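Local structure of agglutinin (Narcissus pseudonarcissus, 3DZW) at residues 9-12 and 13-16; 64-67 and 68-72. The protein is a daffodil lectin that binds mannose-containing glycans, here alpha-1,3-linked mannobiose, through several carbohydrate pockets on each chain. All coordinates share one frame; numbering follows the deposited sequence.

Both contacts are tight turns of one chain, and both reach the same antiparallel sheet, whose strands run in the order 8-10, 53-56, 62-65, 71-74. Interaction 1 leaves that sheet at its edge strand 8-10 and carries the chain over to strand 15-18 of a second sheet; interaction 2 closes the hairpin between strands 62-65 and 71-74 at the other edge. Their centres lie 14 Å apart and their nearest atoms about 7 Å apart, so they do not touch. Interaction 2 holds Tyr65 and Pro71 of a mannose pocket, whereas Gly13 in interaction 1 lies about 9 Å from another bound mannose, too far to touch it.

Interaction 1: 9-12 and 13-16; sequences TLSP and GEFL
Glu14 OE1 is gripped twice: by the backbone N of Ser11 at 2.9 Å, in a bond straight to 168°, and by a water that donates to it from 3.2 Å. The Ser11 N-H comes from above the carboxylate plane, 55° out of it. Glu14 reaches back over the turn because its CG lies beside its own backbone N (chi1 -65°) and the chain is extended beyond CG, which lays CB and CG along the Ser11 carbonyl and brings the carboxylate against Ser11 CB. The same water donates to Thr9 O and is hydrogen-bonded to Ser11 OG at 3.0 Å, so one solvent molecule ties the serine hydroxyl, the Thr9 carbonyl and the acid together. Underneath is a type II beta turn from Ser11 to Glu14, closed by Glu14 N on Ser11 O at 2.9 Å. Gly13 sits in it with positive phi, where a CB would be jammed against Pro12 O. The turn lifts the chain from strand 8-10 and hands it to strand 15-18, two strands of different sheets in this beta-prism II lectin; Leu10 pairs by backbone bonds with Leu54, while Gly13 and Glu14 bond to Met25. The buried Leu10 side chain crosses the Glu14 stem at a slant, its CD2 4.1 Å from Glu14 CB and equally near Phe15 N. The Phe15 ring turns elsewhere, with Gly13 O in plane at its edge and Arg20 of the second subunit packed against it.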
loop_
_atom_site.group_PDB
_atom_site.type_symbol
_atom_site.label_atom_id
_atom_site.label_comp_id
_atom_site.label_asym_id
_atom_site.label_seq_id
_atom_site.Cartn_x
_atom_site.Cartn_y
_atom_site.Cartn_z
ATOM N N THR A 9 -11.073 -1.673 -16.486
ATOM C CA THR A 9 -12.022 -2.723 -16.162
ATOM C C THR A 9 -11.456 -3.741 -15.186
ATOM O O THR A 9 -10.235 -3.889 -15.061
ATOM C CB THR A 9 -12.433 -3.523 -17.415
ATOM O OG1 THR A 9 -11.273 -4.174 -17.969
ATOM C CG2 THR A 9 -13.077 -2.619 -18.479
ATOM N N LEU A 10 -12.358 -4.439 -14.487
ATOM C CA LEU A 10 -11.983 -5.510 -13.595
ATOM C C LEU A 10 -12.447 -6.799 -14.250
ATOM O O LEU A 10 -13.649 -6.978 -14.495
ATOM C CB LEU A 10 -12.616 -5.378 -12.195
ATOM C CG LEU A 10 -12.192 -4.226 -11.275
ATOM C CD1 LEU A 10 -12.951 -4.308 -9.963
ATOM C CD2 LEU A 10 -10.684 -4.231 -11.014
ATOM N N SER A 11 -11.495 -7.683 -14.569
ATOM C CA SER A 11 -11.795 -8.975 -15.171
ATOM C C SER A 11 -12.291 -9.918 -14.088
ATOM O O SER A 11 -12.165 -9.606 -12.896
ATOM C CB SER A 11 -10.545 -9.552 -15.848
ATOM O OG SER A 11 -10.029 -8.667 -16.820
ATOM N N PRO A 12 -12.878 -11.087 -14.480
ATOM C CA PRO A 12 -13.352 -12.027 -13.456
ATOM C C PRO A 12 -12.279 -12.357 -12.406
ATOM O O PRO A 12 -11.124 -12.696 -12.760
ATOM C CB PRO A 12 -13.721 -13.277 -14.269
ATOM C CG PRO A 12 -14.064 -12.761 -15.610
ATOM C CD PRO A 12 -13.166 -11.579 -15.846
ATOM N N GLY A 13 -12.647 -12.236 -11.133
ATOM C CA GLY A 13 -11.731 -12.516 -10.026
ATOM C C GLY A 13 -10.863 -11.326 -9.599
ATOM O O GLY A 13 -10.190 -11.399 -8.572
ATOM N N GLU A 14 -10.877 -10.228 -10.381
ATOM C CA GLU A 14 -10.066 -9.020 -10.043
ATOM C C GLU A 14 -10.810 -8.167 -9.017
ATOM O O GLU A 14 -12.033 -8.309 -8.850
ATOM C CB GLU A 14 -9.671 -8.241 -11.300
ATOM C CG GLU A 14 -8.723 -9.063 -12.205
ATOM C CD GLU A 14 -8.178 -8.286 -13.386
ATOM O OE1 GLU A 14 -8.745 -7.238 -13.733
ATOM O OE2 GLU A 14 -7.175 -8.751 -13.981
ATOM N N PHE A 15 -10.082 -7.271 -8.348
ATOM C CA PHE A 15 -10.652 -6.514 -7.263
ATOM C C PHE A 15 -9.902 -5.288 -6.861
ATOM O O PHE A 15 -8.757 -5.048 -7.298
ATOM C CB PHE A 15 -10.595 -7.434 -6.030
ATOM C CG PHE A 15 -9.155 -7.891 -5.689
ATOM C CD1 PHE A 15 -8.589 -9.016 -6.319
ATOM C CD2 PHE A 15 -8.362 -7.168 -4.780
ATOM C CE1 PHE A 15 -7.273 -9.414 -6.035
ATOM C CE2 PHE A 15 -7.044 -7.569 -4.495
ATOM C CZ PHE A 15 -6.506 -8.696 -5.124
ATOM N N LEU A 16 -10.561 -4.491 -6.006
ATOM C CA LEU A 16 -9.969 -3.337 -5.383
ATOM C C LEU A 16 -9.828 -3.723 -3.938
ATOM O O LEU A 16 -10.637 -4.521 -3.428
ATOM C CB LEU A 16 -10.850 -2.093 -5.483
ATOM C CG LEU A 16 -11.194 -1.522 -6.852
ATOM C CD1 LEU A 16 -12.066 -0.253 -6.683
ATOM C CD2 LEU A 16 -9.955 -1.209 -7.633
HETATM O O HOH W 1 -8.944 -5.899 -16.647
#

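Interaction 2: 64-67 and 68-72. With MAN (alpha-D-mannopyranose), chain E.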
loop_
_atom_site.group_PDB
_atom_site.type_symbol
_atom_site.label_atom_id
_atom_site.label_comp_id
_atom_site.label_asym_id
_atom_site.label_seq_id
_atom_site.Cartn_x
_atom_site.Cartn_y
_atom_site.Cartn_z
ATOM N N VAL A 64 -21.693 -3.475 -15.028
ATOM C CA VAL A 64 -21.315 -4.872 -15.040
ATOM C C VAL A 64 -21.841 -5.454 -16.359
ATOM O O VAL A 64 -23.048 -5.380 -16.631
ATOM C CB VAL A 64 -21.902 -5.653 -13.878
ATOM C CG1 VAL A 64 -21.595 -7.172 -14.032
ATOM C CG2 VAL A 64 -21.373 -5.121 -12.544
ATOM N N TYR A 65 -20.935 -6.009 -17.180
ATOM C CA TYR A 65 -21.308 -6.613 -18.483
ATOM C C TYR A 65 -21.216 -8.136 -18.472
ATOM O O TYR A 65 -20.324 -8.712 -17.848
ATOM C CB TYR A 65 -20.430 -6.062 -19.619
ATOM C CG TYR A 65 -20.741 -4.638 -20.031
ATOM C CD1 TYR A 65 -21.761 -4.371 -20.934
ATOM C CD2 TYR A 65 -19.996 -3.561 -19.537
ATOM C CE1 TYR A 65 -22.059 -3.070 -21.332
ATOM C CE2 TYR A 65 -20.283 -2.245 -19.932
ATOM C CZ TYR A 65 -21.326 -2.012 -20.834
ATOM O OH TYR A 65 -21.632 -0.724 -21.238
ATOM N N SER A 66 -22.143 -8.781 -19.187
ATOM C CA SER A 66 -22.177 -10.221 -19.300
ATOM C C SER A 66 -21.119 -10.672 -20.294
ATOM O O SER A 66 -20.545 -9.840 -20.991
ATOM C CB SER A 66 -23.537 -10.669 -19.797
ATOM O OG SER A 66 -23.718 -10.294 -21.154
ATOM N N PRO A 67 -20.823 -12.008 -20.348
ATOM C CA PRO A 67 -19.861 -12.496 -21.346
ATOM C C PRO A 67 -20.263 -12.132 -22.820
ATOM O O PRO A 67 -19.391 -12.096 -23.698
ATOM C CB PRO A 67 -19.858 -14.021 -21.128
ATOM C CG PRO A 67 -21.046 -14.305 -20.292
ATOM C CD PRO A 67 -21.284 -13.097 -19.474
ATOM N N ARG A 68 -21.573 -11.891 -23.073
ATOM C CA ARG A 68 -22.040 -11.466 -24.425
ATOM C C ARG A 68 -22.100 -9.915 -24.564
ATOM O O ARG A 68 -22.738 -9.389 -25.486
ATOM C CB ARG A 68 -23.401 -12.105 -24.825
ATOM C CG ARG A 68 -23.320 -13.602 -25.222
ATOM C CD ARG A 68 -23.350 -14.540 -24.062
ATOM N NE ARG A 68 -24.701 -14.627 -23.484
ATOM C CZ ARG A 68 -25.693 -15.405 -23.967
ATOM N NH1 ARG A 68 -25.509 -16.164 -25.063
ATOM N NH2 ARG A 68 -26.883 -15.412 -23.363
ATOM N N ASN A 69 -21.433 -9.207 -23.634
ATOM C CA ASN A 69 -21.347 -7.732 -23.642
ATOM C C ASN A 69 -22.697 -6.992 -23.489
ATOM O O ASN A 69 -22.910 -5.931 -24.092
ATOM C CB ASN A 69 -20.594 -7.255 -24.913
ATOM C CG ASN A 69 -19.172 -7.849 -25.018
ATOM O OD1 ASN A 69 -18.689 -8.130 -26.113
ATOM N ND2 ASN A 69 -18.522 -8.058 -23.872
ATOM N N ASN A 70 -23.594 -7.567 -22.681
ATOM C CA ASN A 70 -24.881 -6.966 -22.390
ATOM C C ASN A 70 -24.860 -6.502 -20.947
ATOM O O ASN A 70 -24.412 -7.251 -20.068
ATOM C CB ASN A 70 -26.017 -7.961 -22.591
ATOM C CG ASN A 70 -26.157 -8.434 -24.054
ATOM O OD1 ASN A 70 -26.445 -9.600 -24.305
ATOM N ND2 ASN A 70 -25.946 -7.524 -25.008
ATOM N N PRO A 71 -25.321 -5.253 -20.677
ATOM C CA PRO A 71 -25.323 -4.802 -19.275
ATOM C C PRO A 71 -26.294 -5.585 -18.396
ATOM O O PRO A 71 -27.398 -5.905 -18.838
ATOM C CB PRO A 71 -25.784 -3.332 -19.372
ATOM C CG PRO A 71 -25.714 -2.973 -20.802
ATOM C CD PRO A 71 -25.828 -4.215 -21.591
ATOM N N ILE A 72 -25.865 -5.922 -17.176
ATOM C CA ILE A 72 -26.740 -6.633 -16.204
ATOM C C ILE A 72 -26.923 -5.806 -14.897
ATOM O O ILE A 72 -27.726 -6.168 -14.044
ATOM C CB ILE A 72 -26.253 -8.085 -15.890
ATOM C CG1 ILE A 72 -24.889 -8.086 -15.181
ATOM C CG2 ILE A 72 -26.210 -8.915 -17.174
ATOM C CD1 ILE A 72 -24.405 -9.480 -14.792
HETATM C C1 MAN E . -25.730 4.144 -20.390
HETATM C C2 MAN E . -24.336 3.999 -21.160
HETATM C C3 MAN E . -24.119 2.628 -21.769
HETATM C C4 MAN E . -24.464 1.528 -20.766
HETATM C C5 MAN E . -25.908 1.654 -20.244
HETATM C C6 MAN E . -26.204 0.605 -19.189
HETATM O O1 MAN E . -26.817 4.976 -21.038
HETATM O O2 MAN E . -23.318 4.270 -20.242
HETATM O O3 MAN E . -22.764 2.503 -22.154
HETATM O O4 MAN E . -24.298 0.258 -21.367
HETATM O O5 MAN E . -26.166 2.913 -19.636
HETATM O O6 MAN E . -27.472 0.873 -18.603
HETATM O O HOH W 2 -26.490 -11.321 -21.565
HETATM O O HOH W 3 -16.919 -10.131 -22.822
#
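Ser66 turns its OG between its own backbone N and carbonyl carbon (chi1 70°), which places the hydroxyl oxygen inside the turn, while Tyr65 sets its ring beside its own N (chi1 -73°) and sends it out past Pro71 toward the sugar. Ser66 OG accepts the N-H of Asn70 at 3.1 Å and, weakly, that of Arg68 at 3.3 Å; a water also bonds to it and donates to Asn70 OD1. This is the tip of the hairpin between strands 62-65 and 71-74: a type I beta turn from Ser66 to Asn69, closed by Asn69 N on Ser66 O, with the donor well above the carbonyl plane. Asn69 itself takes positive phi. Ser66 N bonds to Asn70 O, and Ile72 N meets Val64 O at 2.9 Å, nearly along the C=O axis and straight to 172°. Between those two rungs Tyr65 and Pro71 form a non-hydrogen-bonded antiparallel pair. Their side chains lie on the same face and cross at an angle, Tyr65 CE1 touching Pro71 CG at 3.7 Å. Val64 CG1 packs against Ile72 CG1 at 3.6 Å, with Cys52 against both residues. At the outer end, mannose O4 donates to Tyr65 OH at 2.8 Å and also lies 3.6 Å from Pro71 CG. The phenol oxygen bonds to Gln57 OE1 as well, and Gln57 NE2 and Asp59 OD2 hold the sugar too. Because Gln57 OE1 can only accept, the phenol points its hydrogen there and offers a lone pair to the mannose hydroxyl; the two bonds then run in one direction through the phenol, and each would be expected to strengthen the other.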